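Local coordinates for putative dehydratase (Mesorhizobium loti, PDB 2POZ), which is of unproven function but probably acts as a lyase, perhaps a dehydratase, of the mandelate racemase/muconate lactonizing branch of the enolase superfamily, at residues E180-V192 and E214-I227. Sequence-based numbering, arbitrary orientation.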
loop_
_atom_site.group_PDB
_atom_site.type_symbol
_atom_site.label_atom_id
_atom_site.label_comp_id
_atom_site.label_asym_id
_atom_site.label_seq_id
_atom_site.Cartn_x
_atom_site.Cartn_y
_atom_site.Cartn_z
ATOM N N GLU A 180 -4.308 2.160 -39.222
ATOM C CA GLU A 180 -3.418 1.931 -40.351
ATOM C C GLU A 180 -1.973 2.247 -39.964
ATOM O O GLU A 180 -1.051 1.520 -40.329
ATOM C CB GLU A 180 -3.837 2.793 -41.549
ATOM C CG GLU A 180 -5.324 2.685 -41.905
ATOM C CD GLU A 180 -6.119 3.939 -41.539
ATOM O OE1 GLU A 180 -6.042 4.940 -42.294
ATOM O OE2 GLU A 180 -6.816 3.925 -40.496
ATOM N N ALA A 181 -1.779 3.340 -39.233
ATOM C CA ALA A 181 -0.436 3.728 -38.803
ATOM C C ALA A 181 0.115 2.702 -37.814
ATOM O O ALA A 181 1.288 2.335 -37.880
ATOM C CB ALA A 181 -0.463 5.115 -38.167
ATOM N N ILE A 182 -0.735 2.234 -36.906
ATOM C CA ILE A 182 -0.315 1.246 -35.918
ATOM C C ILE A 182 0.127 -0.053 -36.608
ATOM O O ILE A 182 1.126 -0.655 -36.224
ATOM C CB ILE A 182 -1.458 0.945 -34.908
ATOM C CG1 ILE A 182 -1.743 2.192 -34.069
ATOM C CG2 ILE A 182 -1.071 -0.203 -33.990
ATOM C CD1 ILE A 182 -2.828 2.012 -33.009
ATOM N N GLU A 183 -0.623 -0.479 -37.621
ATOM C CA GLU A 183 -0.284 -1.699 -38.361
ATOM C C GLU A 183 1.042 -1.502 -39.085
ATOM O O GLU A 183 1.871 -2.408 -39.152
ATOM C CB GLU A 183 -1.382 -2.026 -39.378
ATOM C CG GLU A 183 -1.010 -3.092 -40.417
ATOM C CD GLU A 183 -0.737 -4.469 -39.821
ATOM O OE1 GLU A 183 -1.077 -4.705 -38.641
ATOM O OE2 GLU A 183 -0.191 -5.330 -40.551
ATOM N N LEU A 184 1.226 -0.305 -39.631
ATOM C CA LEU A 184 2.446 0.033 -40.343
ATOM C C LEU A 184 3.629 0.003 -39.363
ATOM O O LEU A 184 4.727 -0.432 -39.711
ATOM C CB LEU A 184 2.279 1.418 -40.977
ATOM C CG LEU A 184 3.317 1.984 -41.950
ATOM C CD1 LEU A 184 4.480 2.520 -41.174
ATOM C CD2 LEU A 184 3.747 0.919 -42.947
ATOM N N ALA A 185 3.395 0.452 -38.134
ATOM C CA ALA A 185 4.445 0.457 -37.118
ATOM C C ALA A 185 4.911 -0.980 -36.904
ATOM O O ALA A 185 6.108 -1.260 -36.834
ATOM C CB ALA A 185 3.910 1.033 -35.807
ATOM N N TYR A 186 3.949 -1.891 -36.806
ATOM C CA TYR A 186 4.259 -3.295 -36.605
ATOM C C TYR A 186 5.050 -3.878 -37.782
ATOM O O TYR A 186 6.000 -4.641 -37.584
ATOM C CB TYR A 186 2.972 -4.099 -36.413
ATOM C CG TYR A 186 3.202 -5.589 -36.493
ATOM C CD1 TYR A 186 3.810 -6.280 -35.445
ATOM C CD2 TYR A 186 2.858 -6.302 -37.645
ATOM C CE1 TYR A 186 4.074 -7.650 -35.545
ATOM C CE2 TYR A 186 3.117 -7.665 -37.758
ATOM C CZ TYR A 186 3.723 -8.332 -36.708
ATOM O OH TYR A 186 3.969 -9.680 -36.823
ATOM N N ARG A 187 4.652 -3.518 -39.002
ATOM C CA ARG A 187 5.322 -4.012 -40.199
ATOM C C ARG A 187 6.753 -3.500 -40.269
ATOM O O ARG A 187 7.638 -4.191 -40.769
ATOM C CB ARG A 187 4.554 -3.597 -41.462
ATOM C CG ARG A 187 3.172 -4.234 -41.570
ATOM C CD ARG A 187 3.267 -5.750 -41.674
ATOM N NE ARG A 187 1.971 -6.402 -41.479
ATOM C CZ ARG A 187 1.780 -7.718 -41.480
ATOM N NH1 ARG A 187 2.802 -8.544 -41.668
ATOM N NH2 ARG A 187 0.565 -8.210 -41.276
ATOM N N ARG A 188 6.982 -2.287 -39.769
ATOM C CA ARG A 188 8.325 -1.724 -39.770
ATOM C C ARG A 188 9.228 -2.556 -38.860
ATOM O O ARG A 188 10.368 -2.866 -39.215
ATOM C CB ARG A 188 8.309 -0.274 -39.278
ATOM C CG ARG A 188 7.734 0.743 -40.252
ATOM C CD ARG A 188 7.615 2.097 -39.560
ATOM N NE ARG A 188 7.250 3.181 -40.467
ATOM C CZ ARG A 188 6.737 4.341 -40.067
ATOM N NH1 ARG A 188 6.523 4.552 -38.772
ATOM N NH2 ARG A 188 6.456 5.297 -40.952
ATOM N N VAL A 189 8.720 -2.914 -37.680
ATOM C CA VAL A 189 9.505 -3.713 -36.745
ATOM C C VAL A 189 9.777 -5.094 -37.354
ATOM O O VAL A 189 10.896 -5.610 -37.283
ATOM C CB VAL A 189 8.772 -3.873 -35.378
ATOM C CG1 VAL A 189 9.614 -4.707 -34.424
ATOM C CG2 VAL A 189 8.514 -2.499 -34.765
ATOM N N LYS A 190 8.755 -5.681 -37.968
ATOM C CA LYS A 190 8.893 -6.991 -38.592
ATOM C C LYS A 190 9.867 -6.953 -39.767
ATOM O O LYS A 190 10.628 -7.894 -39.969
ATOM C CB LYS A 190 7.529 -7.507 -39.060
ATOM C CG LYS A 190 7.582 -8.901 -39.697
ATOM C CD LYS A 190 6.184 -9.430 -39.991
ATOM C CE LYS A 190 6.221 -10.878 -40.463
ATOM N NZ LYS A 190 6.887 -11.014 -41.791
ATOM N N ALA A 191 9.848 -5.868 -40.538
ATOM C CA ALA A 191 10.755 -5.738 -41.672
ATOM C C ALA A 191 12.202 -5.692 -41.178
ATOM O O ALA A 191 13.098 -6.251 -41.813
ATOM C CB ALA A 191 10.434 -4.481 -42.469
ATOM N N VAL A 192 12.429 -5.026 -40.048
ATOM C CA VAL A 192 13.772 -4.939 -39.483
ATOM C C VAL A 192 14.244 -6.319 -39.025
ATOM O O VAL A 192 15.390 -6.700 -39.272
ATOM C CB VAL A 192 13.829 -3.948 -38.284
ATOM C CG1 VAL A 192 15.180 -4.039 -37.584
ATOM C CG2 VAL A 192 13.616 -2.528 -38.781
ATOM N N GLU A 214 -3.222 1.133 -25.927
ATOM C CA GLU A 214 -2.661 0.851 -27.239
ATOM C C GLU A 214 -1.176 0.506 -27.184
ATOM O O GLU A 214 -0.689 -0.278 -27.994
ATOM C CB GLU A 214 -2.897 2.028 -28.186
ATOM C CG GLU A 214 -4.350 2.219 -28.600
ATOM C CD GLU A 214 -4.975 0.951 -29.175
ATOM O OE1 GLU A 214 -4.321 0.262 -29.990
ATOM O OE2 GLU A 214 -6.131 0.645 -28.814
ATOM N N THR A 215 -0.455 1.074 -26.220
ATOM C CA THR A 215 0.968 0.781 -26.097
ATOM C C THR A 215 1.155 -0.677 -25.677
ATOM O O THR A 215 2.002 -1.388 -26.215
ATOM C CB THR A 215 1.647 1.706 -25.071
ATOM O OG1 THR A 215 1.701 3.038 -25.599
ATOM C CG2 THR A 215 3.056 1.219 -24.767
ATOM N N ILE A 216 0.356 -1.116 -24.714
ATOM C CA ILE A 216 0.424 -2.494 -24.244
ATOM C C ILE A 216 0.099 -3.407 -25.430
ATOM O O ILE A 216 0.805 -4.376 -25.693
ATOM C CB ILE A 216 -0.593 -2.731 -23.109
ATOM C CG1 ILE A 216 -0.129 -2.007 -21.843
ATOM C CG2 ILE A 216 -0.757 -4.227 -22.844
ATOM C CD1 ILE A 216 -1.149 -2.022 -20.728
ATOM N N ARG A 217 -0.962 -3.071 -26.154
ATOM C CA ARG A 217 -1.361 -3.857 -27.313
ATOM C C ARG A 217 -0.209 -3.985 -28.313
ATOM O O ARG A 217 0.083 -5.078 -28.787
ATOM C CB ARG A 217 -2.574 -3.214 -27.987
ATOM C CG ARG A 217 -2.984 -3.855 -29.311
ATOM C CD ARG A 217 -4.289 -3.254 -29.801
ATOM N NE ARG A 217 -5.443 -3.911 -29.195
ATOM C CZ ARG A 217 -6.546 -3.290 -28.782
ATOM N NH1 ARG A 217 -6.667 -1.972 -28.895
ATOM N NH2 ARG A 217 -7.538 -4.000 -28.265
ATOM N N PHE A 218 0.452 -2.871 -28.620
ATOM C CA PHE A 218 1.565 -2.881 -29.571
ATOM C C PHE A 218 2.762 -3.711 -29.091
ATOM O O PHE A 218 3.354 -4.455 -29.870
ATOM C CB PHE A 218 2.021 -1.447 -29.869
ATOM C CG PHE A 218 3.115 -1.357 -30.901
ATOM C CD1 PHE A 218 2.851 -1.619 -32.243
ATOM C CD2 PHE A 218 4.411 -1.013 -30.535
ATOM C CE1 PHE A 218 3.868 -1.536 -33.204
ATOM C CE2 PHE A 218 5.434 -0.928 -31.489
ATOM C CZ PHE A 218 5.162 -1.189 -32.820
ATOM N N CYS A 219 3.117 -3.588 -27.815
ATOM C CA CYS A 219 4.248 -4.338 -27.276
ATOM C C CYS A 219 3.981 -5.843 -27.298
ATOM O O CYS A 219 4.886 -6.645 -27.525
ATOM C CB CYS A 219 4.558 -3.872 -25.851
ATOM S SG CYS A 219 5.218 -2.174 -25.785
ATOM N N ARG A 220 2.738 -6.226 -27.054
ATOM C CA ARG A 220 2.399 -7.641 -27.083
ATOM C C ARG A 220 2.482 -8.149 -28.520
ATOM O O ARG A 220 2.924 -9.267 -28.764
ATOM C CB ARG A 220 0.992 -7.864 -26.523
ATOM C CG ARG A 220 0.925 -7.750 -25.002
ATOM C CD ARG A 220 -0.507 -7.879 -24.491
ATOM N NE ARG A 220 -0.548 -7.903 -23.032
ATOM C CZ ARG A 220 -1.618 -7.591 -22.312
ATOM N NH1 ARG A 220 -2.741 -7.229 -22.920
ATOM N NH2 ARG A 220 -1.562 -7.625 -20.984
ATOM N N LYS A 221 2.069 -7.319 -29.472
ATOM C CA LYS A 221 2.107 -7.721 -30.870
ATOM C C LYS A 221 3.525 -7.972 -31.357
ATOM O O LYS A 221 3.760 -8.945 -32.072
ATOM C CB LYS A 221 1.439 -6.663 -31.751
ATOM C CG LYS A 221 1.144 -7.124 -33.177
ATOM C CD LYS A 221 0.282 -6.100 -33.908
ATOM C CE LYS A 221 -0.026 -6.536 -35.340
ATOM N NZ LYS A 221 -0.748 -7.845 -35.396
ATOM N N ILE A 222 4.476 -7.124 -30.964
ATOM C CA ILE A 222 5.853 -7.304 -31.422
ATOM C C ILE A 222 6.678 -8.267 -30.572
ATOM O O ILE A 222 7.811 -8.592 -30.928
ATOM C CB ILE A 222 6.626 -5.957 -31.503
ATOM C CG1 ILE A 222 6.758 -5.326 -30.108
ATOM C CG2 ILE A 222 5.914 -5.016 -32.464
ATOM C CD1 ILE A 222 7.703 -4.113 -30.055
ATOM N N GLY A 223 6.109 -8.723 -29.460
ATOM C CA GLY A 223 6.823 -9.633 -28.580
ATOM C C GLY A 223 7.374 -10.872 -29.266
ATOM O O GLY A 223 8.412 -11.401 -28.872
ATOM N N GLU A 224 6.679 -11.322 -30.303
ATOM C CA GLU A 224 7.072 -12.505 -31.056
ATOM C C GLU A 224 8.244 -12.229 -31.999
ATOM O O GLU A 224 8.793 -13.148 -32.604
ATOM C CB GLU A 224 5.872 -13.026 -31.855
ATOM C CG GLU A 224 4.661 -13.445 -30.995
ATOM C CD GLU A 224 4.115 -12.320 -30.110
ATOM O OE1 GLU A 224 3.901 -11.194 -30.617
ATOM O OE2 GLU A 224 3.889 -12.564 -28.905
ATOM N N LEU A 225 8.630 -10.963 -32.122
ATOM C CA LEU A 225 9.744 -10.605 -32.993
ATOM C C LEU A 225 11.088 -10.600 -32.255
ATOM O O LEU A 225 12.107 -10.197 -32.813
ATOM C CB LEU A 225 9.477 -9.243 -33.644
ATOM C CG LEU A 225 8.215 -9.255 -34.518
ATOM C CD1 LEU A 225 7.934 -7.874 -35.072
ATOM C CD2 LEU A 225 8.398 -10.262 -35.651
ATOM N N ASP A 226 11.071 -11.054 -31.000
ATOM C CA ASP A 226 12.268 -11.141 -30.155
ATOM C C ASP A 226 12.945 -9.791 -29.945
ATOM O O ASP A 226 14.001 -9.505 -30.508
ATOM C CB ASP A 226 13.261 -12.152 -30.751
ATOM C CG ASP A 226 14.450 -12.419 -29.835
ATOM O OD1 ASP A 226 14.253 -12.513 -28.603
ATOM O OD2 ASP A 226 15.583 -12.552 -30.346
ATOM N N ILE A 227 12.325 -8.973 -29.105
ATOM C CA ILE A 227 12.821 -7.635 -28.808
ATOM C C ILE A 227 13.659 -7.610 -27.529
ATOM O O ILE A 227 13.227 -8.093 -26.485
ATOM C CB ILE A 227 11.628 -6.651 -28.662
ATOM C CG1 ILE A 227 10.719 -6.737 -29.897
ATOM C CG2 ILE A 227 12.129 -5.237 -28.441
ATOM C CD1 ILE A 227 11.418 -6.463 -31.218
#
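Tyr-186 and Val-189 of helix 179-196 meet Phe-218 and Ile-222 of helix 212-222, and Leu-225 in the turn leading to strand 227-231, where two neighbouring outer helices of the enolase-type TIM barrel lie side by side; the axes of 180-192 and 214-222 approach to 10.5 Å, inclined at 31°. The tight part faces the barrel strands. Val-189, short and branched, fits among larger groups: its CG1, held anti to the backbone N (chi1 -180°), reaches Leu-225 CD1 at 3.6 Å, while CG2 borders the Phe-218 ring. The same leucine methyl also meets Tyr-186 CE1. Ala-185 is small enough to admit that phenyl ring, its CB 3.7 Å from Phe-218 CE1, and Ile-222 CG2 abuts the Tyr-186 edge, 3.9 Å from CD1. No hydrogen bond joins the two segments.

Toward solvent the contact loosens into long polar chains. Exposed Lys-221 lays its aliphatic stem on the tyrosine, CE 3.7 Å from the Tyr-186 ring centroid in a CH-pi contact. An alanine in place of Tyr-186 would probably leave Lys-221 without its aromatic platform and open a gap beside Ile-222 CG2 and Leu-225 CD1. Glu-183, salt-bridged to Arg-187, keeps OE1 4.5 Å from Lys-221 NZ, too far for a salt bridge; that ammonium instead makes a cation-pi contact, NZ standing 4.5 Å from the Tyr-186 ring centroid.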